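PDB 6Z0W: flagellar biosynthetic protein FlhB from Shewanella putrefaciens CN-32, which is probably part of the type III export apparatus of the flagellum and needed to form the rod of its basal body, seen here as its cytoplasmic domain. Local coordinates for residues 23-35 and 40-54. Residues are numbered along the deposited sequence; the frame is centred on the assembly and turned at random.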
# COMPACT_ATOMS: atom_id res chain seq x y z
N GLU A 23 -14.44 -7.86 1.69
CA GLU A 23 -13.88 -6.59 2.11
C GLU A 23 -12.41 -6.62 1.68
O GLU A 23 -11.62 -7.44 2.16
CB GLU A 23 -14.06 -6.35 3.61
CG GLU A 23 -13.45 -5.07 4.15
CD GLU A 23 -14.30 -3.83 3.93
OE1 GLU A 23 -14.80 -3.25 4.93
OE2 GLU A 23 -14.48 -3.43 2.77
N HIS A 24 -12.09 -5.77 0.71
CA HIS A 24 -10.81 -5.74 0.01
C HIS A 24 -10.16 -4.38 0.21
O HIS A 24 -10.83 -3.36 0.25
CB HIS A 24 -10.99 -6.01 -1.50
CG HIS A 24 -11.60 -7.34 -1.80
ND1 HIS A 24 -10.86 -8.50 -1.88
CD2 HIS A 24 -12.89 -7.71 -1.99
CE1 HIS A 24 -11.66 -9.52 -2.13
NE2 HIS A 24 -12.90 -9.07 -2.20
N TYR A 25 -8.83 -4.39 0.30
CA TYR A 25 -8.03 -3.19 0.47
C TYR A 25 -6.91 -3.17 -0.56
O TYR A 25 -6.32 -4.22 -0.84
CB TYR A 25 -7.39 -3.16 1.86
CG TYR A 25 -8.32 -2.85 2.99
CD1 TYR A 25 -8.37 -1.58 3.51
CD2 TYR A 25 -9.13 -3.83 3.55
CE1 TYR A 25 -9.18 -1.27 4.56
CE2 TYR A 25 -9.96 -3.53 4.59
CZ TYR A 25 -9.98 -2.24 5.09
OH TYR A 25 -10.79 -1.88 6.14
N ALA A 26 -6.62 -2.00 -1.12
CA ALA A 26 -5.43 -1.81 -1.97
C ALA A 26 -4.91 -0.41 -1.74
O ALA A 26 -5.69 0.55 -1.80
CB ALA A 26 -5.74 -2.00 -3.47
N VAL A 27 -3.61 -0.27 -1.50
CA VAL A 27 -2.98 1.05 -1.42
C VAL A 27 -1.79 1.07 -2.37
O VAL A 27 -0.92 0.19 -2.31
CB VAL A 27 -2.57 1.41 0.02
CG1 VAL A 27 -3.83 1.71 0.86
CG2 VAL A 27 -1.76 0.29 0.65
N ALA A 28 -1.80 2.03 -3.30
CA ALA A 28 -0.70 2.20 -4.24
C ALA A 28 0.33 3.14 -3.61
O ALA A 28 0.04 4.33 -3.36
CB ALA A 28 -1.21 2.74 -5.59
N VAL A 29 1.53 2.62 -3.36
CA VAL A 29 2.57 3.32 -2.62
C VAL A 29 3.68 3.76 -3.58
O VAL A 29 4.09 2.99 -4.46
CB VAL A 29 3.12 2.43 -1.48
CG1 VAL A 29 4.26 3.14 -0.70
CG2 VAL A 29 1.99 2.03 -0.54
N LYS A 30 4.18 4.98 -3.38
CA LYS A 30 5.32 5.49 -4.15
C LYS A 30 6.40 6.01 -3.22
O LYS A 30 6.10 6.61 -2.18
CB LYS A 30 4.89 6.62 -5.12
CG LYS A 30 5.99 7.07 -6.11
CD LYS A 30 5.38 8.00 -7.18
CE LYS A 30 6.37 8.36 -8.31
NZ LYS A 30 6.98 7.14 -8.93
N TYR A 31 7.66 5.75 -3.58
CA TYR A 31 8.82 6.32 -2.91
C TYR A 31 9.55 7.22 -3.90
O TYR A 31 10.06 6.73 -4.92
CB TYR A 31 9.77 5.24 -2.40
CG TYR A 31 11.03 5.76 -1.71
CD1 TYR A 31 10.94 6.40 -0.47
CD2 TYR A 31 12.30 5.61 -2.28
CE1 TYR A 31 12.06 6.87 0.18
CE2 TYR A 31 13.47 6.08 -1.63
CZ TYR A 31 13.34 6.71 -0.41
OH TYR A 31 14.45 7.19 0.27
N ASP A 32 9.61 8.51 -3.61
CA ASP A 32 10.24 9.46 -4.53
C ASP A 32 10.93 10.47 -3.62
O ASP A 32 10.31 11.45 -3.19
CB ASP A 32 9.21 10.09 -5.47
CG ASP A 32 9.81 11.09 -6.45
OD1 ASP A 32 11.05 11.26 -6.50
OD2 ASP A 32 9.02 11.74 -7.18
N VAL A 33 12.20 10.21 -3.30
CA VAL A 33 12.87 10.96 -2.25
C VAL A 33 13.09 12.42 -2.65
O VAL A 33 13.25 13.28 -1.78
CB VAL A 33 14.19 10.24 -1.86
CG1 VAL A 33 15.29 10.55 -2.83
CG2 VAL A 33 14.61 10.58 -0.42
N LYS A 34 13.05 12.75 -3.95
CA LYS A 34 13.17 14.17 -4.24
C LYS A 34 11.97 14.96 -3.76
O LYS A 34 12.05 16.19 -3.68
CB LYS A 34 13.42 14.43 -5.73
CG LYS A 34 12.30 14.11 -6.65
CD LYS A 34 12.74 14.32 -8.11
CE LYS A 34 11.69 13.73 -9.05
NZ LYS A 34 11.47 12.27 -8.76
N ARG A 35 10.91 14.29 -3.34
CA ARG A 35 9.68 14.89 -2.84
C ARG A 35 9.49 14.65 -1.35
O ARG A 35 9.09 15.57 -0.63
CB ARG A 35 8.48 14.32 -3.61
CG ARG A 35 7.34 15.29 -3.90
CD ARG A 35 5.95 14.57 -3.97
NE ARG A 35 5.49 14.09 -2.66
CZ ARG A 35 4.22 13.92 -2.29
NH1 ARG A 35 3.23 14.18 -3.14
NH2 ARG A 35 3.94 13.48 -1.07
N PHE A 40 4.73 7.64 0.02
CA PHE A 40 3.42 8.26 0.07
C PHE A 40 2.41 7.44 -0.73
O PHE A 40 2.76 6.67 -1.63
CB PHE A 40 3.45 9.71 -0.45
CG PHE A 40 4.29 9.92 -1.68
CD1 PHE A 40 3.72 9.98 -2.96
CD2 PHE A 40 5.66 10.12 -1.56
CE1 PHE A 40 4.52 10.18 -4.08
CE2 PHE A 40 6.45 10.33 -2.67
CZ PHE A 40 5.89 10.37 -3.93
N VAL A 41 1.14 7.65 -0.40
CA VAL A 41 0.06 6.92 -1.06
C VAL A 41 -0.44 7.78 -2.22
O VAL A 41 -0.79 8.94 -2.03
CB VAL A 41 -1.08 6.61 -0.06
CG1 VAL A 41 -2.35 6.22 -0.78
CG2 VAL A 41 -0.61 5.52 0.92
N ILE A 42 -0.46 7.21 -3.43
CA ILE A 42 -0.95 7.95 -4.60
C ILE A 42 -2.27 7.42 -5.12
O ILE A 42 -2.91 8.09 -5.96
CB ILE A 42 0.09 7.97 -5.74
CG1 ILE A 42 0.38 6.54 -6.20
CG2 ILE A 42 1.38 8.59 -5.26
CD1 ILE A 42 1.38 6.50 -7.34
N ALA A 43 -2.73 6.27 -4.63
CA ALA A 43 -4.08 5.79 -4.88
C ALA A 43 -4.47 4.83 -3.76
O ALA A 43 -3.61 4.14 -3.20
CB ALA A 43 -4.18 5.10 -6.25
N LYS A 44 -5.76 4.79 -3.43
CA LYS A 44 -6.25 3.83 -2.46
C LYS A 44 -7.73 3.60 -2.69
O LYS A 44 -8.43 4.47 -3.21
CB LYS A 44 -5.99 4.29 -1.01
CG LYS A 44 -6.90 5.40 -0.48
CD LYS A 44 -6.57 5.56 1.02
CE LYS A 44 -7.46 6.49 1.81
NZ LYS A 44 -6.88 6.70 3.19
N GLY A 45 -8.20 2.42 -2.30
CA GLY A 45 -9.61 2.10 -2.42
C GLY A 45 -9.91 0.80 -1.72
O GLY A 45 -9.00 0.01 -1.41
N VAL A 46 -11.19 0.58 -1.46
CA VAL A 46 -11.58 -0.70 -0.93
C VAL A 46 -12.45 -1.39 -1.96
O VAL A 46 -12.94 -0.79 -2.93
CB VAL A 46 -12.31 -0.61 0.43
CG1 VAL A 46 -11.39 -0.00 1.48
CG2 VAL A 46 -13.64 0.18 0.28
N ASP A 47 -12.61 -2.70 -1.74
CA ASP A 47 -13.55 -3.52 -2.49
C ASP A 47 -13.34 -3.38 -3.99
O ASP A 47 -12.27 -3.74 -4.49
CB ASP A 47 -14.97 -3.18 -2.04
CG ASP A 47 -15.17 -3.44 -0.54
OD1 ASP A 47 -14.43 -4.28 0.03
OD2 ASP A 47 -16.07 -2.82 0.07
N ASP A 48 -14.33 -2.87 -4.73
CA ASP A 48 -14.20 -2.87 -6.19
C ASP A 48 -13.14 -1.89 -6.65
O ASP A 48 -12.43 -2.15 -7.63
CB ASP A 48 -15.52 -2.54 -6.86
CG ASP A 48 -15.36 -2.36 -8.36
OD1 ASP A 48 -15.13 -3.37 -9.07
OD2 ASP A 48 -15.46 -1.20 -8.82
N VAL A 49 -13.04 -0.74 -5.99
CA VAL A 49 -12.00 0.22 -6.32
C VAL A 49 -10.63 -0.40 -6.07
O VAL A 49 -9.66 -0.12 -6.79
CB VAL A 49 -12.21 1.52 -5.53
CG1 VAL A 49 -11.07 2.51 -5.81
CG2 VAL A 49 -13.58 2.15 -5.87
N ALA A 50 -10.53 -1.24 -5.03
CA ALA A 50 -9.29 -1.96 -4.79
C ALA A 50 -8.94 -2.86 -5.97
O ALA A 50 -7.79 -2.89 -6.42
CB ALA A 50 -9.40 -2.75 -3.48
N PHE A 51 -9.94 -3.57 -6.54
CA PHE A 51 -9.63 -4.41 -7.70
C PHE A 51 -9.33 -3.60 -8.96
O PHE A 51 -8.55 -4.06 -9.80
CB PHE A 51 -10.76 -5.42 -7.95
CG PHE A 51 -10.59 -6.69 -7.16
CD1 PHE A 51 -9.65 -7.65 -7.53
CD2 PHE A 51 -11.30 -6.89 -5.99
CE1 PHE A 51 -9.47 -8.81 -6.78
CE2 PHE A 51 -11.12 -8.04 -5.23
CZ PHE A 51 -10.21 -9.00 -5.62
N LYS A 52 -9.91 -2.39 -9.12
CA LYS A 52 -9.52 -1.58 -10.27
C LYS A 52 -8.07 -1.09 -10.12
O LYS A 52 -7.33 -1.06 -11.11
CB LYS A 52 -10.47 -0.40 -10.48
CG LYS A 52 -10.82 -0.14 -11.96
CD LYS A 52 -9.66 0.55 -12.72
CE LYS A 52 -10.12 1.32 -13.96
NZ LYS A 52 -9.09 2.32 -14.41
N ILE A 53 -7.66 -0.74 -8.91
CA ILE A 53 -6.25 -0.40 -8.70
C ILE A 53 -5.37 -1.59 -9.04
O ILE A 53 -4.37 -1.46 -9.77
CB ILE A 53 -6.03 0.08 -7.25
CG1 ILE A 53 -6.72 1.43 -7.08
CG2 ILE A 53 -4.51 0.15 -6.92
CD1 ILE A 53 -6.72 1.95 -5.66
N ARG A 54 -5.73 -2.77 -8.55
CA ARG A 54 -4.92 -3.96 -8.82
C ARG A 54 -4.85 -4.26 -10.31
O ARG A 54 -3.76 -4.54 -10.84
CB ARG A 54 -5.48 -5.14 -8.03
CG ARG A 54 -5.25 -5.00 -6.53
CD ARG A 54 -5.99 -6.07 -5.74
NE ARG A 54 -5.61 -7.41 -6.17
CZ ARG A 54 -5.83 -8.52 -5.47
NH1 ARG A 54 -6.42 -8.48 -4.28
NH2 ARG A 54 -5.44 -9.69 -5.96
O HOH W 1 -7.30 -6.23 -2.52
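Residues 23-35 and 40-54 meet as an antiparallel beta hairpin of strands 25-30 and 40-46, the latter an outermost strand of the mixed sheet, with helix 47-59 following directly. K30 and F40 form a hydrogen-bonded pair, K30 N to F40 O and F40 N to K30 O, while V29 faces V41 in a non-hydrogen-bonded one. A28 O takes I42 N at 2.9 Å but A28 N reaches A43 O at 2.8 Å; this one-residue shift of register defines a beta bulge. With chi1 at 42°, F40 CG sits between its backbone N and carbonyl carbon, which carries the ring alongside K30. K30 CB makes an off-centre CH-pi contact, 4.2 Å from the F40 ring centroid. On the face opposite K30 O, the R35 guanidinium stacks with planes 15° apart, R35 CZ lying 3.9 Å from the centroid of F40. A leucine here would probably lose the flat aromatic face on which the R35 guanidinium stacks, leaving that group held less firmly. At the other end, H24 N donates to D47 OD1 (2.9 Å), and F51 directs CE2 onto the H24 face, an edge-to-face pair with planes at 68°. A26 CB packs 3.7 Å from A50 CB, beside I53, bringing the helix against one sheet face; Y25 and V27 point to the other, toward helix 68-77. Both faces are thus helix-covered, the layering of an alpha/beta sandwich, with a bulged hairpin forming its sheet edge.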